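PDB 1ZBP: uncharacterized protein from Vibrio parahaemolyticus, which is of unknown function but belongs to the ImpE family, whose characterised members, also called TagJ, are accessory proteins of bacterial type VI secretion systems. Local coordinates for residues I173-I178 / L255-V260; Q218-T224 / G237-K241; A80-F84 / N164-V168; S103-F107 / L122-I126. All coordinates share one frame; numbering follows the deposited sequence.

Followed from the N terminus, interaction 3 opens first, at residues 80-84 near the end of helix 65-84. Before it closes at 164-168, the chain makes interaction 4, which pairs helices 98-113 and 116-129 and is thus nested inside the loop of interaction 3. The two touch, Phe84 CE2 lying 3.9 Å from Val105 CG1. Strand 173-178 follows next and opens interaction 1, which closes at 255-260 and pairs two strands of the large antiparallel sheet. Interaction 2, 218-224 with 237-241, is nested inside that second loop and joins the end of helix 216-219 to the 224-228/235-239 hairpin. No loops cross. Interactions 3 and 4 tie helices to the small sheet and to each other.

Interaction 1 of 4, residues I173-I178 / L255-V260; sequences INTLEI and LQNLQV
Leu176 and Leu258 grip each other twice through their backbones: Leu258 N donates to Leu176 O at 2.8 Å, and Leu176 N returns a bond to Leu258 O, lying in the plane of that carbonyl on a lone pair. Toward the two ends, Ile178 N reaches Gln256 O at 2.7 Å, and Val260 N meets Asn174 O almost in line with its N-H (179°). Between these rungs, CA-H groups of Thr175, Glu177 and Asn257 also face carbonyl oxygens across the gap. The axes of segments 175-178 and 257-260, 4.5 Å apart and running at 175°, identify adjacent antiparallel strands, the third and fourth across the eight-stranded antiparallel sheet. Side chains alternate accordingly. Leu176 CB rests 3.8 Å from Leu258 CB on the buried face, whereas Thr175, Glu177, Asn257 and Gln259 lie on the other face; there the bent chain of Gln259 brings CD to 4.0 Å from Thr175 CG2. At one end, Ile178 and Leu255 cross at about a right angle, with Ile178 CD1 touching Leu255 CD2. At the other, a chi1 of 70° sets Val260 CG1 between its own backbone N and carbonyl carbon, 3.3 Å from Asn174 O, while Val260 CB lies 3.2 Å from Ile173 O. Farther out, strand 189-196 flanks 173-178, and Phe135 and Trp243 pack against Leu258. Two amide ends are fixed from outside the pair: Asn174 ND2 donates to Asp197, and Gln259 OE1 accepts from Lys262.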
# COMPACT_ATOMS: atom_id res chain seq x y z
N ILE A 173 0.83 3.74 16.16
CA ILE A 173 2.22 3.96 15.76
C ILE A 173 3.00 4.81 16.74
O ILE A 173 2.53 5.86 17.17
CB ILE A 173 2.31 4.65 14.37
CG1 ILE A 173 1.72 3.75 13.28
CG2 ILE A 173 3.75 4.98 14.06
CD1 ILE A 173 1.47 4.46 11.96
N ASN A 174 4.20 4.34 17.08
CA ASN A 174 5.11 5.05 17.97
C ASN A 174 6.18 5.72 17.08
O ASN A 174 6.40 6.92 17.17
CB ASN A 174 5.77 4.08 18.96
CG ASN A 174 4.75 3.37 19.86
OD1 ASN A 174 3.89 3.99 20.49
ND2 ASN A 174 4.86 2.05 19.92
N THR A 175 6.86 4.94 16.24
CA THR A 175 7.84 5.52 15.32
C THR A 175 7.58 4.93 13.94
O THR A 175 7.09 3.80 13.82
CB THR A 175 9.31 5.21 15.71
OG1 THR A 175 9.49 3.79 15.84
CG2 THR A 175 9.70 5.91 17.02
N LEU A 176 7.87 5.68 12.89
CA LEU A 176 7.67 5.17 11.53
C LEU A 176 8.70 5.83 10.64
O LEU A 176 8.95 7.03 10.74
CB LEU A 176 6.25 5.47 11.03
CG LEU A 176 5.70 4.81 9.76
CD1 LEU A 176 6.17 5.55 8.56
CD2 LEU A 176 6.11 3.34 9.69
N GLU A 177 9.33 5.05 9.78
CA GLU A 177 10.33 5.59 8.88
C GLU A 177 10.11 5.05 7.48
O GLU A 177 10.06 3.83 7.27
CB GLU A 177 11.74 5.23 9.37
CG GLU A 177 12.88 5.77 8.49
CD GLU A 177 14.23 5.09 8.75
OE1 GLU A 177 15.20 5.41 8.02
OE2 GLU A 177 14.32 4.24 9.68
N ILE A 178 9.96 5.96 6.53
CA ILE A 178 9.75 5.56 5.15
C ILE A 178 11.07 5.77 4.41
O ILE A 178 11.56 6.89 4.32
CB ILE A 178 8.65 6.39 4.50
CG1 ILE A 178 7.40 6.34 5.39
CG2 ILE A 178 8.32 5.84 3.12
CD1 ILE A 178 6.24 7.12 4.84
N LEU A 255 6.79 12.17 3.13
CA LEU A 255 6.86 11.81 4.54
C LEU A 255 8.04 10.87 4.75
O LEU A 255 8.11 9.81 4.13
CB LEU A 255 5.56 11.11 4.96
CG LEU A 255 5.50 10.65 6.42
CD1 LEU A 255 5.48 11.87 7.34
CD2 LEU A 255 4.26 9.80 6.65
N GLN A 256 8.98 11.27 5.61
CA GLN A 256 10.15 10.45 5.91
C GLN A 256 10.00 9.71 7.24
O GLN A 256 10.28 8.51 7.31
CB GLN A 256 11.44 11.29 5.98
CG GLN A 256 12.06 11.66 4.64
CD GLN A 256 11.30 12.78 3.94
OE1 GLN A 256 11.05 13.83 4.53
NE2 GLN A 256 10.94 12.55 2.68
N ASN A 257 9.57 10.40 8.29
CA ASN A 257 9.41 9.76 9.59
C ASN A 257 8.23 10.29 10.41
O ASN A 257 7.82 11.45 10.29
CB ASN A 257 10.67 9.92 10.45
CG ASN A 257 11.86 10.43 9.67
OD1 ASN A 257 12.61 9.65 9.07
ND2 ASN A 257 12.05 11.75 9.67
N LEU A 258 7.70 9.43 11.26
CA LEU A 258 6.63 9.80 12.16
C LEU A 258 7.10 9.47 13.57
O LEU A 258 7.64 8.40 13.81
CB LEU A 258 5.35 9.02 11.86
CG LEU A 258 4.44 9.54 10.75
CD1 LEU A 258 3.24 8.61 10.62
CD2 LEU A 258 3.99 10.96 11.08
N GLN A 259 6.89 10.41 14.49
CA GLN A 259 7.26 10.25 15.90
C GLN A 259 6.03 10.64 16.72
O GLN A 259 5.68 11.82 16.77
CB GLN A 259 8.43 11.17 16.24
CG GLN A 259 9.73 10.45 16.53
CD GLN A 259 9.75 9.82 17.92
OE1 GLN A 259 8.69 9.56 18.51
NE2 GLN A 259 10.95 9.57 18.44
N VAL A 260 5.39 9.66 17.35
CA VAL A 260 4.18 9.89 18.14
C VAL A 260 4.40 10.83 19.34
O VAL A 260 5.46 10.82 19.98
CB VAL A 260 3.59 8.53 18.66
CG1 VAL A 260 4.50 7.92 19.74
CG2 VAL A 260 2.19 8.74 19.21

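Interaction 2 of 4, residues Q218-T224 / G237-K241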
# COMPACT_ATOMS: atom_id res chain seq x y z
N GLN A 218 -1.52 6.40 -12.04
CA GLN A 218 -1.92 6.12 -10.66
C GLN A 218 -1.11 4.93 -10.10
O GLN A 218 -0.61 4.98 -8.98
CB GLN A 218 -3.42 5.83 -10.62
CG GLN A 218 -4.26 7.10 -10.81
CD GLN A 218 -5.62 6.85 -11.46
OE1 GLN A 218 -6.12 5.73 -11.49
NE2 GLN A 218 -6.22 7.92 -11.97
N LYS A 219 -0.96 3.89 -10.91
CA LYS A 219 -0.20 2.73 -10.49
C LYS A 219 1.25 3.10 -10.25
O LYS A 219 1.87 2.63 -9.30
CB LYS A 219 -0.31 1.63 -11.55
CG LYS A 219 -1.70 1.05 -11.67
CD LYS A 219 -1.74 -0.05 -12.69
CE LYS A 219 -3.16 -0.56 -12.89
NZ LYS A 219 -3.23 -1.53 -14.02
N LEU A 220 1.80 3.95 -11.11
CA LEU A 220 3.18 4.38 -10.96
C LEU A 220 3.34 5.38 -9.81
O LEU A 220 4.46 5.70 -9.41
CB LEU A 220 3.69 5.00 -12.26
CG LEU A 220 4.04 4.05 -13.41
CD1 LEU A 220 4.14 4.86 -14.71
CD2 LEU A 220 5.36 3.33 -13.13
N GLY A 221 2.21 5.86 -9.30
CA GLY A 221 2.25 6.82 -8.21
C GLY A 221 2.66 8.20 -8.68
O GLY A 221 3.25 8.95 -7.91
N ARG A 222 2.33 8.54 -9.92
CA ARG A 222 2.71 9.83 -10.48
C ARG A 222 1.57 10.85 -10.50
O ARG A 222 1.65 11.87 -11.18
CB ARG A 222 3.30 9.64 -11.88
CG ARG A 222 4.71 9.03 -11.85
CD ARG A 222 5.18 8.57 -13.21
NE ARG A 222 6.56 8.10 -13.17
CZ ARG A 222 7.16 7.43 -14.16
NH1 ARG A 222 6.49 7.15 -15.27
NH2 ARG A 222 8.42 7.04 -14.04
N GLU A 223 0.51 10.57 -9.76
CA GLU A 223 -0.59 11.50 -9.65
C GLU A 223 -1.61 10.96 -8.66
O GLU A 223 -1.64 9.76 -8.37
CB GLU A 223 -1.25 11.75 -11.02
CG GLU A 223 -2.21 10.68 -11.51
CD GLU A 223 -3.06 11.17 -12.69
OE1 GLU A 223 -2.49 11.59 -13.72
OE2 GLU A 223 -4.32 11.12 -12.57
N THR A 224 -2.42 11.85 -8.12
CA THR A 224 -3.43 11.50 -7.14
C THR A 224 -4.79 12.05 -7.60
O THR A 224 -4.92 13.25 -7.82
CB THR A 224 -3.08 12.09 -5.76
OG1 THR A 224 -1.75 11.72 -5.40
CG2 THR A 224 -4.05 11.61 -4.71
N GLY A 237 -9.49 7.00 -3.00
CA GLY A 237 -8.34 7.58 -3.67
C GLY A 237 -7.85 6.78 -4.85
O GLY A 237 -8.23 5.63 -5.04
N LEU A 238 -6.99 7.41 -5.65
CA LEU A 238 -6.42 6.78 -6.82
C LEU A 238 -5.02 7.35 -6.99
O LEU A 238 -4.84 8.57 -7.08
CB LEU A 238 -7.26 7.06 -8.06
CG LEU A 238 -8.74 6.67 -8.03
CD1 LEU A 238 -9.44 7.16 -9.29
CD2 LEU A 238 -8.86 5.16 -7.92
N GLY A 239 -4.03 6.47 -7.04
CA GLY A 239 -2.67 6.94 -7.20
C GLY A 239 -1.97 7.17 -5.87
O GLY A 239 -2.36 6.57 -4.87
N LEU A 240 -0.96 8.04 -5.87
CA LEU A 240 -0.16 8.37 -4.69
C LEU A 240 -0.98 8.79 -3.46
O LEU A 240 -1.84 9.64 -3.56
CB LEU A 240 0.84 9.48 -5.07
CG LEU A 240 1.93 9.80 -4.05
CD1 LEU A 240 2.88 8.60 -3.94
CD2 LEU A 240 2.68 11.06 -4.46
N LYS A 241 -0.72 8.21 -2.30
CA LYS A 241 -1.47 8.58 -1.11
C LYS A 241 -1.14 10.01 -0.68
O LYS A 241 -0.03 10.50 -0.90
CB LYS A 241 -1.18 7.59 0.03
CG LYS A 241 -1.60 6.14 -0.29
CD LYS A 241 -1.43 5.19 0.91
CE LYS A 241 -1.87 3.75 0.55
NZ LYS A 241 -1.76 2.81 1.72
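Gln218 O is approached by several groups at once: Gly239 CA from across the contact at 3.4 Å, with the angle at its hydrogen 165°, Gly221 N from its own turn at 3.0 Å, and the Thr209 hydroxyl from outside both segments. The Gly221 bond belongs to a Schellman motif that closes helix 216-219; the positive phi of Gly221 (74°) turns the chain so that 222-224 can swing back along 237-241. Glu223 O is a second acceptor facing the same glycine. It takes a hydrogen bond from Leu240 N at 3.1 Å, with the donor above the carbonyl plane rather than on a lone pair, and lies 3.2 Å from Gly239 CA. The backbone angles of Gly239 and the closeness of Glu223 O leave no room for a side chain there. Thr224 and Gly239 form an antiparallel non-hydrogen-bonded pair at the base of the hairpin made by strands 224-228 and 235-239. Beyond it the Thr224 hydroxyl extends the link: OG1 donates to Leu240 O at 2.8 Å, and Thr224 CG2 lies 3.2 Å from that oxygen. Leu240 CB sits 3.8 Å from Gly221 O, while the Gln218 amide runs alongside Leu238, its CD 3.8 Å from Leu238 CB and its OE1 held by the backbone N of Ser215 and Glu214. With the Leu240 N and Thr224 OG1 hydrogen bonds supplemented by the CA-H...O contacts of Gly239, turn and strand are joined mostly by polar backbone atoms plus one threonine hydroxyl.

Interaction 3 of 4, residues A80-F84 / N164-V168; sequences ARKDF and NYFLV
The aliphatic part of Arg81 crosses one face of the Tyr165 ring in a CH-pi contact: Arg81 CB is 3.5 Å from the centroid of the Tyr165 ring and only 3° off its normal. The extended arginine chain continues across that face, Arg81 CG lying 3.7 Å from Tyr165 CZ, until the guanidinium is turned 68° from the ring plane, with Tyr165 CE1 at its edge. The aromatic contribution is an offset edge-to-face pair, in which the edge of Tyr165 is directed at the face of Phe84 with centroids 5.8 Å apart and planes at 62°. These contacts seat the last turn of helix 65-84 on strand 165-169, the middle strand of a three-stranded mixed sheet; the segment axes approach to 9.1 Å. Apolar neighbours of the tyrosine are Ala80 CB, 4.0 Å from Tyr165 CB, and Phe84 CB, 3.7 Å from Tyr165 CE2. Separately, Leu167 CD1 comes from the opposite direction to reach Phe84 CZ at 3.6 Å. Polar bonding involves the neighbouring strand: Glu157 OE1 receives a salt bridge from Arg81 NE and a hydrogen bond from Tyr165 OH, so that one carboxylate oxygen holds the polar ends of both side chains, while Arg81 NH2 donates to Thr209 O.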
# COMPACT_ATOMS: atom_id res chain seq x y z
N ALA A 80 -3.84 -10.36 -0.96
CA ALA A 80 -4.81 -10.37 0.13
C ALA A 80 -5.46 -8.98 0.27
O ALA A 80 -6.64 -8.87 0.64
CB ALA A 80 -4.13 -10.78 1.45
N ARG A 81 -4.70 -7.93 -0.03
CA ARG A 81 -5.21 -6.56 0.05
C ARG A 81 -6.20 -6.29 -1.07
O ARG A 81 -7.24 -5.67 -0.85
CB ARG A 81 -4.05 -5.56 -0.00
CG ARG A 81 -4.44 -4.11 -0.26
CD ARG A 81 -3.18 -3.28 -0.22
NE ARG A 81 -3.38 -1.85 -0.38
CZ ARG A 81 -3.08 -1.17 -1.48
NH1 ARG A 81 -2.57 -1.79 -2.54
NH2 ARG A 81 -3.23 0.16 -1.51
N LYS A 82 -5.88 -6.74 -2.27
CA LYS A 82 -6.79 -6.52 -3.38
C LYS A 82 -8.08 -7.27 -3.07
O LYS A 82 -9.17 -6.85 -3.45
CB LYS A 82 -6.20 -7.01 -4.70
CG LYS A 82 -6.97 -6.52 -5.91
CD LYS A 82 -6.22 -6.81 -7.21
CE LYS A 82 -6.58 -8.16 -7.78
NZ LYS A 82 -5.91 -8.36 -9.10
N ASP A 83 -7.95 -8.40 -2.37
CA ASP A 83 -9.14 -9.16 -2.02
C ASP A 83 -9.88 -8.54 -0.85
O ASP A 83 -11.12 -8.53 -0.82
CB ASP A 83 -8.78 -10.62 -1.72
CG ASP A 83 -8.28 -11.35 -2.95
OD1 ASP A 83 -8.82 -11.09 -4.05
OD2 ASP A 83 -7.36 -12.18 -2.83
N PHE A 84 -9.14 -8.02 0.11
CA PHE A 84 -9.77 -7.39 1.26
C PHE A 84 -10.73 -6.28 0.83
O PHE A 84 -11.65 -5.92 1.55
CB PHE A 84 -8.72 -6.84 2.22
CG PHE A 84 -9.29 -6.04 3.34
CD1 PHE A 84 -9.37 -4.66 3.25
CD2 PHE A 84 -9.80 -6.68 4.46
CE1 PHE A 84 -9.95 -3.92 4.26
CE2 PHE A 84 -10.39 -5.94 5.48
CZ PHE A 84 -10.46 -4.56 5.39
N ASN A 164 1.87 -11.37 4.85
CA ASN A 164 0.55 -11.03 5.37
C ASN A 164 0.27 -9.53 5.21
O ASN A 164 1.17 -8.69 5.38
CB ASN A 164 0.46 -11.39 6.85
CG ASN A 164 0.36 -12.89 7.09
OD1 ASN A 164 1.14 -13.45 7.87
ND2 ASN A 164 -0.60 -13.54 6.43
N TYR A 165 -0.97 -9.20 4.87
CA TYR A 165 -1.45 -7.83 4.70
C TYR A 165 -1.98 -7.32 6.04
O TYR A 165 -2.92 -7.89 6.61
CB TYR A 165 -2.57 -7.82 3.65
CG TYR A 165 -3.39 -6.54 3.58
CD1 TYR A 165 -2.78 -5.29 3.47
CD2 TYR A 165 -4.79 -6.60 3.61
CE1 TYR A 165 -3.56 -4.11 3.38
CE2 TYR A 165 -5.56 -5.44 3.54
CZ TYR A 165 -4.94 -4.20 3.42
OH TYR A 165 -5.72 -3.06 3.37
N PHE A 166 -1.36 -6.26 6.55
CA PHE A 166 -1.76 -5.67 7.84
C PHE A 166 -2.40 -4.28 7.72
O PHE A 166 -1.99 -3.46 6.90
CB PHE A 166 -0.56 -5.55 8.78
CG PHE A 166 -0.20 -6.82 9.49
CD1 PHE A 166 0.42 -7.88 8.82
CD2 PHE A 166 -0.44 -6.95 10.87
CE1 PHE A 166 0.80 -9.04 9.50
CE2 PHE A 166 -0.07 -8.10 11.56
CZ PHE A 166 0.55 -9.16 10.88
N LEU A 167 -3.40 -4.04 8.57
CA LEU A 167 -4.09 -2.76 8.66
C LEU A 167 -3.82 -2.32 10.09
O LEU A 167 -4.33 -2.92 11.05
CB LEU A 167 -5.59 -2.92 8.42
CG LEU A 167 -6.01 -2.67 6.97
CD1 LEU A 167 -7.49 -3.01 6.80
CD2 LEU A 167 -5.76 -1.21 6.60
N VAL A 168 -3.01 -1.28 10.23
CA VAL A 168 -2.62 -0.81 11.54
C VAL A 168 -3.03 0.62 11.81
O VAL A 168 -2.73 1.53 11.04
CB VAL A 168 -1.09 -0.95 11.71
CG1 VAL A 168 -0.65 -0.38 13.03
CG2 VAL A 168 -0.71 -2.43 11.59

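Interaction 4 of 4, residues S103-F107 / L122-I126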
# COMPACT_ATOMS: atom_id res chain seq x y z
N SER A 103 -16.88 -3.56 11.09
CA SER A 103 -17.23 -2.36 10.36
C SER A 103 -16.35 -2.16 9.11
O SER A 103 -16.86 -1.82 8.04
CB SER A 103 -17.14 -1.13 11.27
OG SER A 103 -18.06 -1.22 12.35
N LEU A 104 -15.04 -2.38 9.25
CA LEU A 104 -14.11 -2.21 8.11
C LEU A 104 -14.40 -3.17 6.95
O LEU A 104 -14.37 -2.77 5.78
CB LEU A 104 -12.65 -2.39 8.56
CG LEU A 104 -11.88 -1.15 9.05
CD1 LEU A 104 -11.80 -0.11 7.94
CD2 LEU A 104 -12.54 -0.56 10.27
N VAL A 105 -14.67 -4.44 7.27
CA VAL A 105 -14.97 -5.43 6.25
C VAL A 105 -16.36 -5.16 5.64
O VAL A 105 -16.53 -5.28 4.43
CB VAL A 105 -14.91 -6.87 6.82
CG1 VAL A 105 -13.53 -7.16 7.39
CG2 VAL A 105 -15.96 -7.05 7.89
N SER A 106 -17.33 -4.79 6.47
CA SER A 106 -18.69 -4.49 5.98
C SER A 106 -18.68 -3.27 5.07
O SER A 106 -19.54 -3.14 4.19
CB SER A 106 -19.66 -4.26 7.15
OG SER A 106 -19.99 -5.47 7.84
N PHE A 107 -17.72 -2.37 5.30
CA PHE A 107 -17.57 -1.15 4.49
C PHE A 107 -17.29 -1.57 3.05
O PHE A 107 -17.93 -1.08 2.12
CB PHE A 107 -16.41 -0.28 5.02
CG PHE A 107 -16.14 0.97 4.21
CD1 PHE A 107 -15.50 0.89 2.97
CD2 PHE A 107 -16.53 2.22 4.68
CE1 PHE A 107 -15.25 2.05 2.21
CE2 PHE A 107 -16.28 3.37 3.93
CZ PHE A 107 -15.64 3.29 2.69
N LEU A 122 -21.22 3.64 7.78
CA LEU A 122 -20.05 2.95 8.31
C LEU A 122 -18.84 3.87 8.36
O LEU A 122 -18.07 3.85 9.31
CB LEU A 122 -19.73 1.72 7.46
CG LEU A 122 -20.68 0.55 7.69
CD1 LEU A 122 -20.45 -0.52 6.63
CD2 LEU A 122 -20.44 -0.00 9.08
N ALA A 123 -18.69 4.69 7.33
CA ALA A 123 -17.58 5.62 7.27
C ALA A 123 -17.61 6.55 8.49
O ALA A 123 -16.60 6.71 9.18
CB ALA A 123 -17.63 6.42 5.98
N LEU A 124 -18.76 7.15 8.75
CA LEU A 124 -18.92 8.07 9.87
C LEU A 124 -18.68 7.40 11.22
O LEU A 124 -18.08 7.99 12.12
CB LEU A 124 -20.32 8.71 9.85
CG LEU A 124 -20.59 9.66 8.67
CD1 LEU A 124 -22.09 9.88 8.52
CD2 LEU A 124 -19.86 10.98 8.87
N GLN A 125 -19.16 6.16 11.37
CA GLN A 125 -18.99 5.40 12.62
C GLN A 125 -17.50 5.11 12.88
O GLN A 125 -17.02 5.28 14.00
CB GLN A 125 -19.78 4.08 12.55
CG GLN A 125 -21.30 4.26 12.41
CD GLN A 125 -22.07 2.94 12.39
OE1 GLN A 125 -21.85 2.08 11.53
NE2 GLN A 125 -22.99 2.78 13.34
N ILE A 126 -16.79 4.67 11.85
CA ILE A 126 -15.37 4.36 11.95
C ILE A 126 -14.60 5.63 12.33
O ILE A 126 -13.76 5.60 13.23
CB ILE A 126 -14.86 3.78 10.60
CG1 ILE A 126 -15.58 2.46 10.33
CG2 ILE A 126 -13.35 3.58 10.63
CD1 ILE A 126 -15.43 1.95 8.92
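Ser103 meets both Leu122 and Ile126 through its CB, which lies 4.0 Å from Ile126 CG1 and 4.1 Å from Leu122 CD2. Its hydroxyl, beside the backbone N, makes a weak hydrogen bond back to Glu99 O, leaving the methylene to do the packing. Leu104 points its CB away from the other helix, yet its branch curls round so that Leu104 CD2 reaches Ile126 CD1 at 4.1 Å, the two chains passing at a slant. Ser106 again offers carbon: its CB is 3.9 Å from Leu122 CD1, and that same methyl lies against the backbone between the two residues, 3.6 Å from both Ser106 C and Phe107 N. Phe107 has CG anti to its backbone N (chi1 177°), which carries the ring out to the second helix, edge first at Ala123. Ala123 CB sits in the ring plane, 3.9 Å from Phe107 CE2, while Leu122 CB and Ile126 CD1 approach the ring obliquely. No hydrogen bond crosses, so the interface rests on apolar fit. The segment axes run at 155° with a closest approach of 9.9 Å, as expected of an antiparallel helical hairpin in which a short turn joins helices 98-113 and 116-129. Phe107 also packs on Arg151 and Val234, and Ala123 shares Val234, while on the first helix Val105 touches Phe84, so the hairpin packs both on helix 65-84 and on the loops holding Arg151 and Val234.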